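Local coordinates for protein tryptophan halogenase (Shewanella frigidimarina, PDB 2PYX) that probably acts as a flavin-dependent halogenase of the tryptophan halogenase family, using FAD in a monooxygenase-type reaction to halogenate an aromatic substrate, at residues E121-Y127 / L489-F494; L110-P116 / A463-V468; H163-N167 / R500-L504. One frame throughout, in Å; residues are numbered along the deposited sequence.

Contact 1 of 3, residues E121-Y127 / L489-F494; sequences ELDLCPY and LAQRLF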
loop_
_atom_site.group_PDB
_atom_site.type_symbol
_atom_site.label_atom_id
_atom_site.label_comp_id
_atom_site.label_asym_id
_atom_site.label_seq_id
_atom_site.Cartn_x
_atom_site.Cartn_y
_atom_site.Cartn_z
ATOM N N GLU A 121 13.316 5.443 22.248
ATOM C CA GLU A 121 13.522 5.739 23.661
ATOM C C GLU A 121 12.301 5.514 24.547
ATOM O O GLU A 121 12.451 5.117 25.698
ATOM C CB GLU A 121 13.929 7.177 23.828
ATOM C CG GLU A 121 15.185 7.544 23.069
ATOM C CD GLU A 121 15.537 8.989 23.272
ATOM O OE1 GLU A 121 15.770 9.374 24.432
ATOM O OE2 GLU A 121 15.554 9.744 22.276
ATOM N N LEU A 122 11.110 5.819 24.033
ATOM C CA LEU A 122 9.888 5.825 24.831
ATOM C C LEU A 122 8.691 5.920 23.889
ATOM O O LEU A 122 8.733 6.669 22.924
ATOM C CB LEU A 122 9.846 7.017 25.784
ATOM C CG LEU A 122 8.677 7.098 26.778
ATOM C CD1 LEU A 122 8.736 5.931 27.770
ATOM C CD2 LEU A 122 8.672 8.410 27.488
ATOM N N ASP A 123 7.670 5.124 24.151
ATOM C CA ASP A 123 6.402 5.209 23.420
ATOM C C ASP A 123 5.609 6.348 24.036
ATOM O O ASP A 123 5.056 6.234 25.137
ATOM C CB ASP A 123 5.651 3.871 23.505
ATOM C CG ASP A 123 4.321 3.880 22.780
ATOM O OD1 ASP A 123 3.856 4.956 22.394
ATOM O OD2 ASP A 123 3.745 2.790 22.618
ATOM N N LEU A 124 5.498 7.458 23.311
ATOM C CA LEU A 124 4.858 8.660 23.833
ATOM C C LEU A 124 3.337 8.566 23.990
ATOM O O LEU A 124 2.731 9.377 24.693
ATOM C CB LEU A 124 5.149 9.849 22.925
ATOM C CG LEU A 124 6.592 10.391 22.927
ATOM C CD1 LEU A 124 6.742 11.544 21.957
ATOM C CD2 LEU A 124 6.961 10.841 24.342
ATOM N N CYS A 125 2.712 7.625 23.279
ATOM C CA CYS A 125 1.270 7.590 23.241
ATOM C C CYS A 125 0.583 7.688 24.614
ATOM O O CYS A 125 -0.240 8.573 24.816
ATOM C CB CYS A 125 0.820 6.389 22.403
ATOM S SG CYS A 125 -0.956 6.279 22.144
ATOM N N PRO A 126 0.898 6.791 25.568
ATOM C CA PRO A 126 0.213 6.929 26.862
ATOM C C PRO A 126 0.517 8.237 27.612
ATOM O O PRO A 126 -0.300 8.644 28.438
ATOM C CB PRO A 126 0.705 5.720 27.668
ATOM C CG PRO A 126 1.944 5.326 27.014
ATOM C CD PRO A 126 1.758 5.600 25.552
ATOM N N TYR A 127 1.663 8.853 27.328
ATOM C CA TYR A 127 2.002 10.177 27.896
ATOM C C TYR A 127 1.229 11.318 27.253
ATOM O O TYR A 127 1.036 12.368 27.878
ATOM C CB TYR A 127 3.539 10.389 27.831
ATOM C CG TYR A 127 4.244 9.317 28.640
ATOM C CD1 TYR A 127 4.476 9.471 30.015
ATOM C CD2 TYR A 127 4.596 8.095 28.064
ATOM C CE1 TYR A 127 5.041 8.431 30.774
ATOM C CE2 TYR A 127 5.179 7.063 28.823
ATOM C CZ TYR A 127 5.417 7.257 30.183
ATOM O OH TYR A 127 5.969 6.191 30.883
ATOM N N LEU A 489 11.080 12.377 30.653
ATOM C CA LEU A 489 11.579 11.978 29.324
ATOM C C LEU A 489 10.536 12.329 28.266
ATOM O O LEU A 489 10.831 13.001 27.273
ATOM C CB LEU A 489 11.868 10.496 29.268
ATOM C CG LEU A 489 12.359 9.940 27.929
ATOM C CD1 LEU A 489 13.519 10.751 27.323
ATOM C CD2 LEU A 489 12.725 8.523 28.083
ATOM N N ALA A 490 9.292 11.910 28.517
ATOM C CA ALA A 490 8.196 12.240 27.584
ATOM C C ALA A 490 8.117 13.735 27.294
ATOM O O ALA A 490 8.006 14.144 26.132
ATOM C CB ALA A 490 6.852 11.704 28.121
ATOM N N GLN A 491 8.186 14.566 28.333
ATOM C CA GLN A 491 8.055 16.004 28.159
ATOM C C GLN A 491 9.193 16.558 27.306
ATOM O O GLN A 491 8.976 17.455 26.473
ATOM C CB GLN A 491 8.048 16.735 29.500
ATOM C CG GLN A 491 7.798 18.220 29.339
ATOM C CD GLN A 491 6.487 18.512 28.637
ATOM O OE1 GLN A 491 6.458 19.045 27.516
ATOM N NE2 GLN A 491 5.391 18.151 29.287
ATOM N N ARG A 492 10.403 16.053 27.540
ATOM C CA ARG A 492 11.552 16.444 26.732
ATOM C C ARG A 492 11.314 16.088 25.257
ATOM O O ARG A 492 11.489 16.941 24.377
ATOM C CB ARG A 492 12.839 15.803 27.256
ATOM C CG ARG A 492 13.252 16.324 28.630
ATOM C CD ARG A 492 14.676 15.935 28.997
ATOM N NE ARG A 492 14.835 14.528 29.350
ATOM C CZ ARG A 492 14.569 14.008 30.546
ATOM N NH1 ARG A 492 14.093 14.757 31.530
ATOM N NH2 ARG A 492 14.759 12.730 30.752
ATOM N N LEU A 493 10.895 14.845 25.001
ATOM C CA LEU A 493 10.586 14.402 23.636
ATOM C C LEU A 493 9.438 15.224 22.982
ATOM O O LEU A 493 9.522 15.532 21.787
ATOM C CB LEU A 493 10.270 12.904 23.614
ATOM C CG LEU A 493 11.424 11.966 24.003
ATOM C CD1 LEU A 493 10.971 10.534 24.153
ATOM C CD2 LEU A 493 12.565 12.056 23.005
ATOM N N PHE A 494 8.383 15.564 23.722
ATOM C CA PHE A 494 7.320 16.421 23.196
ATOM C C PHE A 494 7.872 17.795 22.789
ATOM O O PHE A 494 7.544 18.334 21.733
ATOM C CB PHE A 494 6.169 16.649 24.183
ATOM C CG PHE A 494 5.278 15.440 24.425
ATOM C CD1 PHE A 494 4.692 14.749 23.371
ATOM C CD2 PHE A 494 4.966 15.044 25.718
ATOM C CE1 PHE A 494 3.853 13.651 23.607
ATOM C CE2 PHE A 494 4.123 13.946 25.948
ATOM C CZ PHE A 494 3.556 13.270 24.877
#
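L124 lies against helix 484-507 and meets it with CB, CD1 and CD2 of its side chain. Its CB lies 4.1 Å from F494 CE1. Beyond CG the two methyls part: CD1 runs on to F494 CE1 at 3.9 Å, while CD2 turns to the backbone of the helix, 3.7 Å from A490 CA, and also reaches L493 CB. CD2 lies over one face of the F494 ring, offset toward its rim. The small A490 lets the loop come this close, and its CB is met obliquely by the Y127 ring, at 3.6 Å from CG. Here the loop turns into the short helix 125-128, with D123 OD1 accepting from C125 N as a cap, and the turn is packed against the long helix 484-507 without a hydrogen bond between them. L122, its CG anti to the backbone N (chi1 -175°), sends CD2 to A490 CB, 3.8 Å away, and over a face of the Y127 ring. With an alanine here instead of F494, L124 CD1 and Y127 CB would probably lose their aromatic neighbour, opening a gap beside A140 of helix 137-141. At the outer end, E121 lays its carboxylate across the methyls of L489 and L493.

Contact 2 of 3, residues L110-P116 / A463-V468; sequences LHPFSLP and ASFQYV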
loop_
_atom_site.group_PDB
_atom_site.type_symbol
_atom_site.label_atom_id
_atom_site.label_comp_id
_atom_site.label_asym_id
_atom_site.label_seq_id
_atom_site.Cartn_x
_atom_site.Cartn_y
_atom_site.Cartn_z
ATOM N N LEU A 110 -4.724 12.953 10.546
ATOM C CA LEU A 110 -3.646 12.403 9.736
ATOM C C LEU A 110 -3.128 11.084 10.272
ATOM O O LEU A 110 -2.943 10.933 11.476
ATOM C CB LEU A 110 -2.447 13.377 9.661
ATOM C CG LEU A 110 -1.336 12.944 8.692
ATOM C CD1 LEU A 110 -1.755 12.866 7.220
ATOM C CD2 LEU A 110 -0.111 13.851 8.882
ATOM N N HIS A 111 -2.912 10.142 9.351
ATOM C CA HIS A 111 -2.141 8.947 9.603
ATOM C C HIS A 111 -0.843 9.147 8.850
ATOM O O HIS A 111 -0.775 8.903 7.654
ATOM C CB HIS A 111 -2.886 7.665 9.173
ATOM C CG HIS A 111 -2.054 6.421 9.257
ATOM N ND1 HIS A 111 -2.403 5.247 8.622
ATOM C CD2 HIS A 111 -0.855 6.183 9.842
ATOM C CE1 HIS A 111 -1.477 4.333 8.849
ATOM N NE2 HIS A 111 -0.519 4.878 9.575
ATOM N N PRO A 112 0.197 9.646 9.562
ATOM C CA PRO A 112 1.458 9.968 8.890
ATOM C C PRO A 112 2.322 8.726 8.690
ATOM O O PRO A 112 2.144 7.728 9.404
ATOM C CB PRO A 112 2.146 10.898 9.865
ATOM C CG PRO A 112 1.623 10.596 11.127
ATOM C CD PRO A 112 0.267 9.927 10.999
ATOM N N PHE A 113 3.257 8.777 7.741
ATOM C CA PHE A 113 4.267 7.736 7.602
ATOM C C PHE A 113 5.394 7.825 8.668
ATOM O O PHE A 113 6.013 6.789 9.016
ATOM C CB PHE A 113 4.889 7.712 6.202
ATOM C CG PHE A 113 4.002 7.138 5.133
ATOM C CD1 PHE A 113 3.151 6.075 5.419
ATOM C CD2 PHE A 113 4.099 7.587 3.821
ATOM C CE1 PHE A 113 2.356 5.544 4.428
ATOM C CE2 PHE A 113 3.323 7.060 2.817
ATOM C CZ PHE A 113 2.459 5.998 3.142
ATOM N N SER A 114 5.653 9.018 9.207
ATOM C CA SER A 114 6.680 9.174 10.227
ATOM C C SER A 114 6.265 8.462 11.501
ATOM O O SER A 114 5.103 8.568 11.933
ATOM C CB SER A 114 6.869 10.634 10.595
ATOM O OG SER A 114 7.636 11.351 9.669
ATOM N N LEU A 115 7.186 7.755 12.146
ATOM C CA LEU A 115 6.906 7.186 13.467
ATOM C C LEU A 115 6.939 8.263 14.544
ATOM O O LEU A 115 7.621 9.292 14.391
ATOM C CB LEU A 115 7.889 6.071 13.821
ATOM C CG LEU A 115 7.893 4.878 12.864
ATOM C CD1 LEU A 115 9.007 3.938 13.250
ATOM C CD2 LEU A 115 6.574 4.156 12.897
ATOM N N PRO A 116 6.240 8.023 15.656
ATOM C CA PRO A 116 6.228 8.969 16.755
ATOM C C PRO A 116 7.625 9.327 17.207
ATOM O O PRO A 116 8.479 8.464 17.282
ATOM C CB PRO A 116 5.481 8.205 17.836
ATOM C CG PRO A 116 4.469 7.396 17.047
ATOM C CD PRO A 116 5.305 6.896 15.915
ATOM N N ALA A 463 2.260 1.932 15.898
ATOM C CA ALA A 463 2.018 3.372 15.731
ATOM C C ALA A 463 0.867 3.635 14.783
ATOM O O ALA A 463 0.126 4.583 14.973
ATOM C CB ALA A 463 3.241 4.108 15.266
ATOM N N SER A 464 0.728 2.831 13.755
ATOM C CA SER A 464 -0.374 3.039 12.803
ATOM C C SER A 464 -1.713 2.896 13.475
ATOM O O SER A 464 -2.662 3.674 13.222
ATOM C CB SER A 464 -0.274 2.063 11.643
ATOM O OG SER A 464 0.765 2.492 10.778
ATOM N N PHE A 465 -1.804 1.926 14.370
ATOM C CA PHE A 465 -3.013 1.719 15.129
ATOM C C PHE A 465 -3.253 2.885 16.064
ATOM O O PHE A 465 -4.390 3.347 16.223
ATOM C CB PHE A 465 -2.967 0.393 15.871
ATOM C CG PHE A 465 -3.078 -0.794 14.964
ATOM C CD1 PHE A 465 -1.964 -1.273 14.298
ATOM C CD2 PHE A 465 -4.309 -1.387 14.722
ATOM C CE1 PHE A 465 -2.076 -2.358 13.432
ATOM C CE2 PHE A 465 -4.430 -2.454 13.861
ATOM C CZ PHE A 465 -3.302 -2.945 13.217
ATOM N N GLN A 466 -2.207 3.402 16.692
ATOM C CA GLN A 466 -2.356 4.580 17.545
ATOM C C GLN A 466 -2.837 5.789 16.757
ATOM O O GLN A 466 -3.723 6.523 17.194
ATOM C CB GLN A 466 -1.009 4.914 18.201
ATOM C CG GLN A 466 -0.491 3.799 19.116
ATOM C CD GLN A 466 0.930 4.030 19.602
ATOM O OE1 GLN A 466 1.669 4.864 19.047
ATOM N NE2 GLN A 466 1.306 3.318 20.678
ATOM N N TYR A 467 -2.256 6.006 15.589
ATOM C CA TYR A 467 -2.617 7.191 14.805
ATOM C C TYR A 467 -4.091 7.161 14.413
ATOM O O TYR A 467 -4.760 8.188 14.427
ATOM C CB TYR A 467 -1.788 7.306 13.546
ATOM C CG TYR A 467 -0.405 7.813 13.738
ATOM C CD1 TYR A 467 -0.167 9.057 14.352
ATOM C CD2 TYR A 467 0.677 7.120 13.235
ATOM C CE1 TYR A 467 1.159 9.557 14.475
ATOM C CE2 TYR A 467 2.011 7.650 13.344
ATOM C CZ TYR A 467 2.223 8.852 13.980
ATOM O OH TYR A 467 3.525 9.357 14.067
ATOM N N VAL A 468 -4.593 5.993 14.006
ATOM C CA VAL A 468 -5.998 5.875 13.633
ATOM C C VAL A 468 -6.887 5.932 14.869
ATOM O O VAL A 468 -7.858 6.707 14.911
ATOM C CB VAL A 468 -6.262 4.617 12.772
ATOM C CG1 VAL A 468 -7.782 4.411 12.555
ATOM C CG2 VAL A 468 -5.570 4.763 11.425
HETATM O O HOH W 1 -3.482 10.564 14.169
#
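P112 sets its CD-CG edge on one face of the Y467 ring, its CD 3.3 Å from the ring centroid and 5° off the normal, a CH-pi contact almost over the centre. CG of the same proline lies over the ring too, 3.4 Å from CZ. This joins the end of strand 108-112, in the mixed sheet that also holds strand 87-95, to helix 462-471 of the helical C-terminal part; strand and helix segments run nearly antiparallel. P116 extends the apolar patch, setting CD 3.5 Å from A463 CB, one turn of helix before Y467, and F137 meets the tyrosine ring from helix 137-141.

Outward from this centre the groups become polar. With CG anti to its carbonyl carbon, Y467 reaches across the loop after the strand, and Y467 OH donates to S114 O at 2.8 Å, from 29° outside the carbonyl plane. The H111 ring passes the tyrosine obliquely, planes at 35°, and is held at both nitrogens: ND1 is bonded to OE2 of E361, predicted to bind L-tryptophan, and NE2 pairs with S464 OG. If E361 binds substrate as predicted, H111 would be a second-shell residue that may steady it, and the S464 bond probably limits the rotation of the imidazole. K89, the predicted active-site lysine, lies about 8 Å from the H111 side chain. At the far edge a single water donates two hydrogen bonds, to L110 O at 2.8 Å and to Y467 O at 2.7 Å.

Contact 3 of 3, residues H163-N167 / R500-L504; sequences HFQNN and RTQAL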
loop_
_atom_site.group_PDB
_atom_site.type_symbol
_atom_site.label_atom_id
_atom_site.label_comp_id
_atom_site.label_asym_id
_atom_site.label_seq_id
_atom_site.Cartn_x
_atom_site.Cartn_y
_atom_site.Cartn_z
ATOM N N HIS A 163 16.653 9.538 0.479
ATOM C CA HIS A 163 16.750 10.046 1.839
ATOM C C HIS A 163 15.671 11.057 2.118
ATOM O O HIS A 163 14.994 11.527 1.198
ATOM C CB HIS A 163 18.144 10.626 2.117
ATOM C CG HIS A 163 19.196 9.577 2.217
ATOM N ND1 HIS A 163 19.804 9.262 3.412
ATOM C CD2 HIS A 163 19.698 8.721 1.296
ATOM C CE1 HIS A 163 20.665 8.278 3.211
ATOM N NE2 HIS A 163 20.615 7.927 1.939
ATOM N N PHE A 164 15.515 11.407 3.381
ATOM C CA PHE A 164 14.382 12.197 3.777
ATOM C C PHE A 164 14.610 12.987 5.034
ATOM O O PHE A 164 15.470 12.630 5.841
ATOM C CB PHE A 164 13.127 11.296 3.920
ATOM C CG PHE A 164 13.253 10.193 4.925
ATOM C CD1 PHE A 164 13.035 10.437 6.277
ATOM C CD2 PHE A 164 13.588 8.904 4.538
ATOM C CE1 PHE A 164 13.139 9.418 7.219
ATOM C CE2 PHE A 164 13.698 7.885 5.490
ATOM C CZ PHE A 164 13.461 8.142 6.817
ATOM N N GLN A 165 13.816 14.050 5.170
ATOM C CA GLN A 165 13.641 14.745 6.428
ATOM C C GLN A 165 12.482 14.158 7.217
ATOM O O GLN A 165 12.572 13.983 8.422
ATOM C CB GLN A 165 13.538 16.237 6.170
ATOM C CG GLN A 165 14.924 16.768 5.753
ATOM C CD GLN A 165 14.884 18.137 5.143
ATOM O OE1 GLN A 165 15.083 19.141 5.825
ATOM N NE2 GLN A 165 14.625 18.198 3.857
ATOM N N ASN A 166 11.414 13.792 6.519
ATOM C CA ASN A 166 10.328 13.001 7.106
ATOM C C ASN A 166 10.014 11.843 6.146
ATOM O O ASN A 166 10.097 12.018 4.939
ATOM C CB ASN A 166 9.062 13.821 7.321
ATOM C CG ASN A 166 9.082 14.609 8.607
ATOM O OD1 ASN A 166 9.441 14.095 9.657
ATOM N ND2 ASN A 166 8.622 15.846 8.539
ATOM N N ASN A 167 9.681 10.673 6.677
ATOM C CA ASN A 167 9.520 9.473 5.830
ATOM C C ASN A 167 8.403 9.661 4.821
ATOM O O ASN A 167 7.378 10.301 5.106
ATOM C CB ASN A 167 9.245 8.220 6.677
ATOM C CG ASN A 167 9.685 6.912 6.004
ATOM O OD1 ASN A 167 10.201 6.923 4.892
ATOM N ND2 ASN A 167 9.523 5.797 6.706
ATOM N N ARG A 500 11.487 20.687 16.366
ATOM C CA ARG A 500 11.773 20.147 15.044
ATOM C C ARG A 500 10.704 20.525 14.033
ATOM O O ARG A 500 11.013 20.843 12.889
ATOM C CB ARG A 500 11.895 18.627 15.112
ATOM C CG ARG A 500 12.256 17.991 13.816
ATOM C CD ARG A 500 12.749 16.588 14.063
ATOM N NE ARG A 500 12.985 15.902 12.810
ATOM C CZ ARG A 500 12.022 15.360 12.058
ATOM N NH1 ARG A 500 10.736 15.405 12.433
ATOM N NH2 ARG A 500 12.345 14.771 10.922
ATOM N N THR A 501 9.438 20.424 14.432
ATOM C CA THR A 501 8.325 20.830 13.601
ATOM C C THR A 501 8.488 22.289 13.164
ATOM O O THR A 501 8.353 22.635 11.980
ATOM C CB THR A 501 6.982 20.650 14.344
ATOM O OG1 THR A 501 6.848 19.278 14.746
ATOM C CG2 THR A 501 5.823 21.057 13.473
ATOM N N GLN A 502 8.791 23.147 14.131
ATOM C CA GLN A 502 8.934 24.560 13.832
ATOM C C GLN A 502 10.080 24.772 12.845
ATOM O O GLN A 502 9.926 25.535 11.888
ATOM C CB GLN A 502 9.128 25.355 15.126
ATOM C CG GLN A 502 9.285 26.852 14.916
ATOM C CD GLN A 502 7.948 27.592 14.821
ATOM O OE1 GLN A 502 6.928 27.045 14.375
ATOM N NE2 GLN A 502 7.956 28.854 15.249
ATOM N N ALA A 503 11.207 24.096 13.061
ATOM C CA ALA A 503 12.376 24.307 12.196
ATOM C C ALA A 503 12.047 23.854 10.779
ATOM O O ALA A 503 12.265 24.575 9.809
ATOM C CB ALA A 503 13.593 23.592 12.728
ATOM N N LEU A 504 11.471 22.662 10.648
ATOM C CA LEU A 504 11.143 22.147 9.323
ATOM C C LEU A 504 10.096 22.991 8.627
ATOM O O LEU A 504 10.125 23.135 7.399
ATOM C CB LEU A 504 10.656 20.691 9.414
ATOM C CG LEU A 504 11.750 19.694 9.749
ATOM C CD1 LEU A 504 11.156 18.329 10.030
ATOM C CD2 LEU A 504 12.759 19.558 8.631
#
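N166 OD1 is gripped by both terminal nitrogens of R500: NH2 donates at 3.2 Å, and NH1 adds a weak bond at 3.3 Å, while S114 OG makes a further weak bond to the same oxygen. The oxygen lies almost in the guanidinium plane, only 6° out of it, so the arginine presents its edge. From the asparagine's side the approach is different, since NH2 stands above the amide carbonyl plane, 56° out of it, and amide and guanidinium are turned steeply against each other. The same NH2 is 2.6 Å from Q165 O, which likewise lies at the guanidinium edge. R500 covers the distance with an extended chain, CG anti to the backbone N (chi1 -177°) and straight on to NE. One turn later in the helix, L504 places CD1 over the centre of the guanidinium, 3.7 Å above its plane, and thereby backs the flat group while its edge is held by the loop. That methyl also lies 3.8 Å from N166 ND2, whose own hydrogen bond goes to S143 OG. The other methyl, CD2, is 3.7 Å from Q165 OE1. In the fold the contact fastens the loop before strand 169-172 to the C-terminal half of helix 484-507, with helix 144-149 alongside, Q144 and L147 touching N166, and L147 also touching L504.

All three contacts bring the part of the chain between residues 110 and 167 against helices near its C-terminal end, and they lie on one side of the chain's centre. Contacts 1 and 3 share helix 484-507, with centres about 18 Å apart and no touch between them; contact 2 uses the preceding helix, 462-471, its centre about 15 Å from that of contact 1 and 16 Å from that of contact 3. Contact 2 touches both: Q466 NE2 bonds D123 OD2, and S114 OG meets N166 OD1. Along the chain come 110-116, 121-127 and 163-167, then their partners in the same order, 463-468, 489-494 and 500-504. Two late helices thus pack on the 110-167 region, contact 2 nearest the predicted substrate site.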